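Long-range contacts in Nrps/pks (Streptomyces albus, PDB 4OPE), which probably extends the growing acyl chain by decarboxylative condensation, as a ketosynthase domain of the "AT-less" polyketide synthase machinery that makes oxazolomycin: residues E95-Q100 / E241-V246; G122-L127 / P168-D173; F471-G476 / L508-E513. All coordinates share one frame; numbering follows the deposited sequence.

Contact 1: residues E95-Q100 / E241-V246; sequences ERIFLQ and EGSGAV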
# COMPACT_ATOMS: atom_id res chain seq x y z
N GLU A 95 -3.70 -6.08 13.08
CA GLU A 95 -2.52 -5.39 13.62
C GLU A 95 -1.84 -6.21 14.72
O GLU A 95 -0.65 -6.35 14.77
CB GLU A 95 -2.94 -4.04 14.17
CG GLU A 95 -1.80 -3.13 14.60
CD GLU A 95 -2.25 -1.67 14.85
OE1 GLU A 95 -3.46 -1.35 14.83
OE2 GLU A 95 -1.37 -0.83 15.07
N ARG A 96 -2.62 -6.83 15.57
CA ARG A 96 -2.05 -7.55 16.68
C ARG A 96 -1.38 -8.84 16.26
O ARG A 96 -0.29 -9.18 16.72
CB ARG A 96 -3.16 -7.88 17.64
CG ARG A 96 -3.99 -6.66 18.07
CD ARG A 96 -4.99 -7.08 19.12
NE ARG A 96 -6.34 -6.70 18.78
CZ ARG A 96 -7.40 -7.45 19.00
NH1 ARG A 96 -7.30 -8.69 19.50
NH2 ARG A 96 -8.58 -6.97 18.70
N ILE A 97 -2.04 -9.57 15.38
CA ILE A 97 -1.55 -10.85 14.95
C ILE A 97 -0.30 -10.69 14.12
O ILE A 97 0.65 -11.47 14.23
CB ILE A 97 -2.64 -11.58 14.18
CG1 ILE A 97 -3.68 -12.03 15.21
CG2 ILE A 97 -2.06 -12.75 13.40
CD1 ILE A 97 -4.84 -12.77 14.61
N PHE A 98 -0.28 -9.68 13.27
CA PHE A 98 0.89 -9.44 12.49
C PHE A 98 2.14 -9.12 13.35
O PHE A 98 3.26 -9.46 12.98
CB PHE A 98 0.63 -8.34 11.48
CG PHE A 98 1.64 -8.26 10.41
CD1 PHE A 98 1.85 -9.32 9.56
CD2 PHE A 98 2.40 -7.16 10.26
CE1 PHE A 98 2.81 -9.27 8.56
CE2 PHE A 98 3.37 -7.10 9.26
CZ PHE A 98 3.57 -8.16 8.41
N LEU A 99 1.94 -8.50 14.49
CA LEU A 99 3.05 -8.26 15.38
C LEU A 99 3.64 -9.57 15.88
O LEU A 99 4.87 -9.77 15.86
CB LEU A 99 2.60 -7.46 16.57
CG LEU A 99 2.69 -5.96 16.47
CD1 LEU A 99 1.91 -5.42 17.64
CD2 LEU A 99 4.13 -5.47 16.52
N GLN A 100 2.78 -10.48 16.30
CA GLN A 100 3.28 -11.78 16.72
C GLN A 100 3.94 -12.53 15.55
O GLN A 100 4.98 -13.15 15.73
CB GLN A 100 2.20 -12.58 17.41
CG GLN A 100 1.63 -11.84 18.64
CD GLN A 100 0.48 -12.60 19.33
OE1 GLN A 100 -0.20 -13.35 18.70
NE2 GLN A 100 0.25 -12.35 20.60
N GLU A 241 -8.82 -17.02 6.75
CA GLU A 241 -8.03 -16.11 7.54
C GLU A 241 -6.53 -16.51 7.52
O GLU A 241 -6.17 -17.65 7.28
CB GLU A 241 -8.54 -16.12 8.94
CG GLU A 241 -9.92 -15.52 9.11
CD GLU A 241 -10.38 -15.52 10.57
OE1 GLU A 241 -11.00 -14.54 11.03
OE2 GLU A 241 -10.12 -16.50 11.28
N GLY A 242 -5.67 -15.55 7.73
CA GLY A 242 -4.26 -15.86 7.79
C GLY A 242 -3.36 -14.68 8.04
O GLY A 242 -3.72 -13.53 7.82
N SER A 243 -2.16 -14.99 8.47
CA SER A 243 -1.11 -14.02 8.69
C SER A 243 0.19 -14.69 8.26
O SER A 243 0.43 -15.87 8.62
CB SER A 243 -1.01 -13.72 10.18
OG SER A 243 -0.27 -12.56 10.42
N GLY A 244 1.02 -13.96 7.51
CA GLY A 244 2.26 -14.50 7.11
C GLY A 244 3.27 -13.48 6.75
O GLY A 244 2.94 -12.39 6.33
N ALA A 245 4.54 -13.85 6.90
CA ALA A 245 5.62 -12.96 6.53
C ALA A 245 6.88 -13.74 6.21
O ALA A 245 7.11 -14.82 6.76
CB ALA A 245 5.87 -12.00 7.68
N VAL A 246 7.68 -13.18 5.32
CA VAL A 246 8.96 -13.71 5.01
C VAL A 246 9.98 -12.61 5.27
O VAL A 246 9.66 -11.40 5.30
CB VAL A 246 9.05 -14.13 3.53
CG1 VAL A 246 8.13 -15.29 3.23
CG2 VAL A 246 8.73 -12.98 2.60
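Helix 93-108 lies on the large sheet of the ketosynthase core, and two neighbouring side chains, I97 and F98, meet strand 242-250 here. The short axes pass 8.2 Å apart, with N-to-C directions 39° from parallel. Packing is closest at S243. The CG2 branch of I97, anti to the backbone N, comes down on the serine, with CG2 3.5 Å from S243 OG. The CA–CB bond of S243 points to the helix, and OG, anti to the backbone N, lies against I97 and the backbone of F98. Its polar partner there is T101 OG1, one turn further along the helix. T101 OG1 is also hydrogen-bonded to I97 O.

The F98 side is looser. CG is anti to the backbone N (chi1 -166°), which carries the ring along the strand. The ring turns its edge to the backbone, with CE1 3.8 Å from G244 O in the ring plane. Beyond this, CE1 reaches A245 CB obliquely at 4.2 Å. V155 and V159 of helix 152-163 also touch this ring, so the looser side still faces protein. Strand 242-250 meanwhile keeps its backbone bonds to the strands on either side, as at S243 with R17 and G244 with G202. The chemistry is that of a mainly apolar helix-on-sheet joint, in which the one buried hydroxyl of the strand is satisfied by a hydroxyl of the helix.

Contact 2: residues G122-L127 / P168-D173; sequences GVFVGL and PSIALD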
# COMPACT_ATOMS: atom_id res chain seq x y z
N GLY A 122 13.19 -2.72 6.13
CA GLY A 122 11.90 -2.24 5.65
C GLY A 122 10.77 -3.19 6.06
O GLY A 122 11.01 -4.36 6.34
N VAL A 123 9.54 -2.67 6.06
CA VAL A 123 8.31 -3.44 6.31
C VAL A 123 7.28 -3.08 5.26
O VAL A 123 7.03 -1.89 5.02
CB VAL A 123 7.71 -3.07 7.64
CG1 VAL A 123 6.39 -3.80 7.84
CG2 VAL A 123 8.69 -3.41 8.74
N PHE A 124 6.72 -4.14 4.66
CA PHE A 124 5.76 -4.11 3.55
C PHE A 124 4.71 -5.20 3.80
O PHE A 124 5.03 -6.40 3.81
CB PHE A 124 6.46 -4.41 2.24
CG PHE A 124 7.60 -3.49 1.93
CD1 PHE A 124 8.83 -3.64 2.52
CD2 PHE A 124 7.43 -2.47 1.03
CE1 PHE A 124 9.88 -2.78 2.24
CE2 PHE A 124 8.46 -1.59 0.75
CZ PHE A 124 9.69 -1.75 1.35
N VAL A 125 3.47 -4.79 4.02
CA VAL A 125 2.40 -5.70 4.43
C VAL A 125 1.17 -5.43 3.65
O VAL A 125 0.78 -4.29 3.51
CB VAL A 125 2.09 -5.56 5.94
CG1 VAL A 125 1.62 -4.16 6.31
CG2 VAL A 125 1.12 -6.64 6.42
N GLY A 126 0.56 -6.49 3.13
CA GLY A 126 -0.66 -6.32 2.33
C GLY A 126 -1.90 -6.62 3.13
O GLY A 126 -1.95 -7.62 3.89
N LEU A 127 -2.89 -5.75 2.98
CA LEU A 127 -4.24 -5.95 3.56
C LEU A 127 -5.29 -5.47 2.58
O LEU A 127 -5.00 -4.60 1.74
CB LEU A 127 -4.36 -5.15 4.82
CG LEU A 127 -3.26 -5.31 5.86
CD1 LEU A 127 -2.37 -4.09 5.90
CD2 LEU A 127 -3.89 -5.47 7.22
N PRO A 168 11.64 1.78 4.94
CA PRO A 168 10.28 2.01 4.48
C PRO A 168 9.30 1.22 5.30
O PRO A 168 9.56 0.05 5.61
CB PRO A 168 10.29 1.48 3.06
CG PRO A 168 11.70 1.50 2.64
CD PRO A 168 12.52 1.29 3.87
N SER A 169 8.19 1.84 5.64
CA SER A 169 7.13 1.17 6.39
C SER A 169 5.81 1.44 5.67
O SER A 169 5.25 2.47 5.82
CB SER A 169 7.07 1.66 7.88
OG SER A 169 6.02 1.03 8.66
N ILE A 170 5.30 0.47 4.93
CA ILE A 170 4.21 0.68 4.00
C ILE A 170 3.18 -0.40 4.08
O ILE A 170 3.53 -1.56 4.03
CB ILE A 170 4.77 0.63 2.58
CG1 ILE A 170 5.92 1.64 2.44
CG2 ILE A 170 3.64 0.89 1.57
CD1 ILE A 170 6.54 1.68 1.06
N ALA A 171 1.92 -0.04 4.17
CA ALA A 171 0.87 -1.02 4.03
C ALA A 171 0.24 -0.82 2.68
O ALA A 171 0.21 0.29 2.14
CB ALA A 171 -0.17 -0.88 5.12
N LEU A 172 -0.28 -1.88 2.10
CA LEU A 172 -0.78 -1.74 0.73
C LEU A 172 -1.94 -2.69 0.44
O LEU A 172 -2.00 -3.77 1.00
CB LEU A 172 0.35 -1.84 -0.28
CG LEU A 172 1.11 -3.15 -0.17
CD1 LEU A 172 0.71 -4.06 -1.31
CD2 LEU A 172 2.61 -2.90 -0.21
N ASP A 173 -2.88 -2.23 -0.37
CA ASP A 173 -4.02 -3.02 -0.80
C ASP A 173 -3.97 -3.15 -2.32
O ASP A 173 -4.03 -2.16 -3.03
CB ASP A 173 -5.30 -2.32 -0.35
CG ASP A 173 -6.57 -3.12 -0.64
OD1 ASP A 173 -6.45 -4.29 -1.08
OD2 ASP A 173 -7.69 -2.55 -0.43
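Strands 121-126 and 169-173 run parallel, axes 4.8 Å apart, and five backbone hydrogen bonds alternate along them. V123 and V125 each use both N and O, so the 122-127 side is gripped at every second residue. The bond from V123 N to P168 O is the shortest and straightest (2.8 Å, 171° at the hydrogen) and runs nearly along the carbonyl axis. The last, from L127 N to L172 O, is 2.9 Å.

Side chains divide between two faces. On one, F124 CG is anti to the carbonyl carbon (chi1 -57°), and the ring lies beside I170, both pointing the same way. F124 CE2 is 3.8 Å from I170 CD1. The ring tip crosses the proline obliquely, with F124 CZ 3.7 Å from P168 CB. Helix 178-192 packs on this face, touching F124 and L172. On the other face, V125 CG1 sits between the backbone N and the carbonyl carbon and lies 3.9 Å from A171 CB. L127 CD1 reaches the same methyl, A171 CB, at 4.0 Å. Helix 152-163 lies against this face, and its S160 and N157 both hydrogen-bond S169 OG.

This is a beta-alpha-beta crossover, with helix 152-163 in the connection. Strand 169-173 is outermost within its chain, but A171 to D173 pair antiparallel with a strand of the second subunit, as in other thiolase-fold dimers. D173 OD1 accepts from M175 N, and D173 OD2 is hydrogen-bonded to A153 N of the second subunit. In ketosynthases the turn after this strand carries the nucleophilic cysteine. The bonding therefore ties the approach to that turn both to the core sheet and to the dimer interface.

Contact 3: residues F471-G476 / L508-E513; sequences FLRGEG and LADALE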
# COMPACT_ATOMS: atom_id res chain seq x y z
N PHE A 471 8.57 -30.77 21.19
CA PHE A 471 9.14 -30.77 19.87
C PHE A 471 10.30 -31.74 19.76
O PHE A 471 10.47 -32.38 18.72
CB PHE A 471 9.65 -29.36 19.55
CG PHE A 471 10.40 -29.28 18.28
CD1 PHE A 471 9.72 -29.29 17.07
CD2 PHE A 471 11.77 -29.24 18.27
CE1 PHE A 471 10.40 -29.22 15.87
CE2 PHE A 471 12.47 -29.18 17.06
CZ PHE A 471 11.78 -29.15 15.87
N LEU A 472 11.11 -31.80 20.82
CA LEU A 472 12.32 -32.64 20.86
C LEU A 472 12.02 -34.12 20.96
O LEU A 472 12.83 -34.93 20.56
CB LEU A 472 13.18 -32.25 22.06
CG LEU A 472 13.85 -30.87 22.06
CD1 LEU A 472 14.50 -30.65 23.41
CD2 LEU A 472 14.89 -30.71 20.96
N ARG A 473 10.86 -34.47 21.51
CA ARG A 473 10.36 -35.83 21.50
C ARG A 473 9.70 -36.19 20.15
O ARG A 473 9.59 -37.35 19.80
CB ARG A 473 9.31 -36.01 22.57
CG ARG A 473 9.78 -35.86 23.99
CD ARG A 473 10.45 -37.12 24.45
NE ARG A 473 10.78 -37.01 25.86
CZ ARG A 473 11.86 -37.54 26.45
NH1 ARG A 473 12.75 -38.23 25.75
NH2 ARG A 473 12.05 -37.36 27.75
N GLY A 474 9.21 -35.17 19.43
CA GLY A 474 8.47 -35.38 18.18
C GLY A 474 9.33 -35.14 16.97
O GLY A 474 10.32 -35.83 16.77
N GLU A 475 9.01 -34.12 16.19
CA GLU A 475 9.71 -33.93 14.91
C GLU A 475 11.12 -33.44 15.14
O GLU A 475 11.95 -33.48 14.25
CB GLU A 475 8.96 -32.97 13.97
CG GLU A 475 7.45 -33.21 13.87
CD GLU A 475 6.91 -33.39 12.45
OE1 GLU A 475 6.02 -32.60 12.03
OE2 GLU A 475 7.36 -34.35 11.75
N GLY A 476 11.43 -32.97 16.34
CA GLY A 476 12.77 -32.50 16.61
C GLY A 476 13.77 -33.52 17.06
O GLY A 476 14.94 -33.17 17.27
N LEU A 508 18.22 -34.06 26.70
CA LEU A 508 17.68 -32.72 26.93
C LEU A 508 16.17 -32.77 27.25
O LEU A 508 15.74 -32.20 28.26
CB LEU A 508 17.89 -31.87 25.70
CG LEU A 508 17.30 -30.45 25.69
CD1 LEU A 508 17.84 -29.65 26.85
CD2 LEU A 508 17.67 -29.79 24.37
N ALA A 509 15.39 -33.47 26.43
CA ALA A 509 13.97 -33.65 26.72
C ALA A 509 13.75 -34.23 28.12
O ALA A 509 12.92 -33.74 28.87
CB ALA A 509 13.33 -34.55 25.68
N ASP A 510 14.48 -35.28 28.47
CA ASP A 510 14.44 -35.83 29.81
C ASP A 510 14.58 -34.75 30.88
O ASP A 510 13.84 -34.73 31.88
CB ASP A 510 15.62 -36.79 29.99
CG ASP A 510 15.43 -38.14 29.28
OD1 ASP A 510 14.29 -38.50 28.91
OD2 ASP A 510 16.45 -38.86 29.11
N ALA A 511 15.57 -33.87 30.73
CA ALA A 511 15.81 -32.91 31.76
C ALA A 511 14.68 -31.91 31.84
O ALA A 511 14.24 -31.55 32.92
CB ALA A 511 17.13 -32.19 31.54
N LEU A 512 14.24 -31.43 30.68
CA LEU A 512 13.14 -30.48 30.59
C LEU A 512 11.87 -31.11 31.16
O LEU A 512 11.16 -30.51 31.90
CB LEU A 512 12.93 -30.03 29.15
CG LEU A 512 14.13 -29.34 28.50
CD1 LEU A 512 13.77 -28.82 27.15
CD2 LEU A 512 14.71 -28.19 29.29
N GLU A 513 11.59 -32.35 30.85
CA GLU A 513 10.39 -33.00 31.42
C GLU A 513 10.51 -33.12 32.95
O GLU A 513 9.57 -32.81 33.66
CB GLU A 513 10.14 -34.34 30.73
CG GLU A 513 9.80 -34.13 29.26
CD GLU A 513 9.40 -35.39 28.50
OE1 GLU A 513 9.32 -36.50 29.11
OE2 GLU A 513 9.18 -35.24 27.26
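R473 NH2 is held by two carboxylate oxygens from two acids of helix 505-516. D510 OD1 takes the straighter bond, 2.8 Å from R473 NH2 and 177° at the hydrogen. E513 OE1 is the second partner, at 3.2 Å from R473 NH2. R473 NE adds a third bond, 2.8 Å to E513 OE2, so E513 is gripped side-on, one nitrogen to each oxygen. The guanidinium meets these oxygens in or near its own plane. The carboxylates are turned against it, that of E513 by 68°, and each is met from above its plane.

A bend at chi2 (-80°) folds the arginine chain across to the other helix. There A509 CB sits over the centre of one guanidinium face, 3.4 Å from R473 CZ. Next to this charged rim is an apolar patch. The side chains of L472 and L508 cross obliquely, with L472 CD1 3.4 Å from L508 CD2. The same methyl, L472 CD1, lies 4.2 Å from L512 CD1. L508 and L512 also rest on V500 of strand 496-502, beneath helix 505-516.

The contact joins the C-terminal end of helix 458-473 to helix 505-516 in the alpha/beta region that follows the condensing core, probably the flanking linker subdomain known from modular ketosynthases. One arginine shared by two acids would lessen their mutual repulsion and should favour their ionised forms, while the leucines pack the drier side.

How the contacts relate
Contacts 1 and 2 both reach the large sheet of the thiolase-fold core: contact 2 pairs two of its strands, and contact 1 sets a helix on a third. Their centres are 12 Å apart, and along the chain contact 2 is nested inside the loop closed by contact 1. They touch through F98 CZ and V125 CG2, 3.5 Å apart, so the helix of contact 1 also packs on a strand of contact 2. Contact 2 lies nearer the dimer interface, and its second strand leads toward the probable active-site turn. Contact 3 comes later in the chain. Its centre is 28 Å from that of contact 1 and 38 Å from that of contact 2. Contacts 2 and 3 lie on opposite sides of the chain's centre.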